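Local atomic coordinates of DUF3836 domain-containing protein (Bacteroides vulgatus, PDB entry 4R8O), a protein that is of unknown function but belongs to the DUF3836 family and folds as a single-layer antiparallel beta-sheet, probably evolved from beta-hairpin repeats. Residues K55-S58 against N59-R62. Sequence-based numbering, arbitrary orientation.
Sequences KWNS and NKNR
With CG anti to the backbone N (chi1 -177°), the indole of W56 swings across the hairpin to N61 and R62, and a similar first torsion at N57 (-173°) carries its amide beside K60. The six-membered ring of W56 lies against the R62 backbone, CZ3 meeting R62 C at 3.4 Å, with R62 N over one face near the rim. The N61 amide runs alongside, steeply inclined to the indole, its ND2 3.6 Å from W56 CZ2. Replacing W56 by alanine would probably uncover the R62 backbone and let the N61 amide turn more freely.

The backbone illustrates how a G1 beta bulge closes a tight hairpin, N61 and R62 both facing N57. N57 N donates a nearly straight bond to R62 O (2.9 Å), while R62 N returns to N57 O at 3.2 Å from above the carbonyl plane; K60 N adds a weak bond to N57 O, and N61 N a weak one to S58 O. N57 ND2 packs against K60 CB and is hydrogen-bonded to E64. The turn joins strands 48-57 and 62-73, where W63 meets the W56 ring edge-to-face and the W56 backbone is hydrogen-bonded to that of Y35 on strand 31-42.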
# COMPACT_ATOMS: atom_id res chain seq x y z
N LYS A 55 -5.35 3.34 5.72
CA LYS A 55 -6.24 4.48 5.75
C LYS A 55 -6.16 5.18 7.10
O LYS A 55 -5.97 4.55 8.14
CB LYS A 55 -7.68 4.03 5.46
CG LYS A 55 -8.20 2.83 6.27
CD LYS A 55 -9.73 2.79 6.43
CE LYS A 55 -10.26 4.05 7.13
NZ LYS A 55 -11.56 3.85 7.82
N TRP A 56 -6.32 6.50 7.09
CA TRP A 56 -6.28 7.26 8.33
C TRP A 56 -7.66 7.26 8.96
O TRP A 56 -8.63 7.67 8.30
CB TRP A 56 -5.80 8.68 8.07
CG TRP A 56 -5.67 9.48 9.31
CD1 TRP A 56 -6.44 10.54 9.68
CD2 TRP A 56 -4.73 9.29 10.36
NE1 TRP A 56 -6.04 11.03 10.89
CE2 TRP A 56 -4.97 10.29 11.33
CE3 TRP A 56 -3.68 8.37 10.57
CZ2 TRP A 56 -4.23 10.40 12.50
CZ3 TRP A 56 -2.92 8.49 11.73
CH2 TRP A 56 -3.21 9.50 12.68
N ASN A 57 -7.76 6.81 10.21
CA ASN A 57 -9.00 6.92 10.95
C ASN A 57 -8.85 8.04 11.96
O ASN A 57 -8.35 7.82 13.07
CB ASN A 57 -9.36 5.61 11.62
CG ASN A 57 -10.74 5.65 12.26
OD1 ASN A 57 -11.57 6.51 11.94
ND2 ASN A 57 -11.00 4.70 13.16
N SER A 58 -9.28 9.23 11.54
CA SER A 58 -9.14 10.45 12.34
C SER A 58 -9.74 10.33 13.73
O SER A 58 -9.10 10.72 14.71
CB SER A 58 -9.79 11.62 11.63
OG SER A 58 -11.16 11.33 11.41
N ASN A 59 -10.91 9.71 13.82
CA ASN A 59 -11.65 9.59 15.08
C ASN A 59 -11.01 8.62 16.06
O ASN A 59 -11.27 8.70 17.27
CB ASN A 59 -13.12 9.17 14.86
CG ASN A 59 -13.86 10.05 13.88
OD1 ASN A 59 -14.61 10.96 14.27
ND2 ASN A 59 -13.66 9.79 12.60
N LYS A 60 -10.27 7.66 15.55
CA LYS A 60 -9.43 6.80 16.38
C LYS A 60 -7.99 7.26 16.24
O LYS A 60 -7.08 6.70 16.85
CB LYS A 60 -9.62 5.34 15.97
CG LYS A 60 -8.96 4.36 16.94
CD LYS A 60 -9.43 2.92 16.78
CE LYS A 60 -8.77 2.02 17.83
NZ LYS A 60 -9.51 0.74 18.02
N ASN A 61 -7.77 8.30 15.43
CA ASN A 61 -6.49 8.93 15.25
C ASN A 61 -5.32 7.95 15.05
O ASN A 61 -4.35 7.94 15.80
CB ASN A 61 -6.24 9.89 16.41
CG ASN A 61 -5.23 10.97 16.06
OD1 ASN A 61 -5.60 12.11 15.73
ND2 ASN A 61 -3.96 10.61 16.09
N ARG A 62 -5.43 7.11 14.04
CA ARG A 62 -4.42 6.09 13.78
C ARG A 62 -4.53 5.60 12.36
O ARG A 62 -5.57 5.77 11.72
CB ARG A 62 -4.57 4.90 14.75
CG ARG A 62 -5.90 4.16 14.69
CD ARG A 62 -5.93 3.00 15.67
NE ARG A 62 -5.05 1.93 15.19
CZ ARG A 62 -5.41 0.88 14.43
NH1 ARG A 62 -6.68 0.65 14.07
NH2 ARG A 62 -4.47 0.00 14.06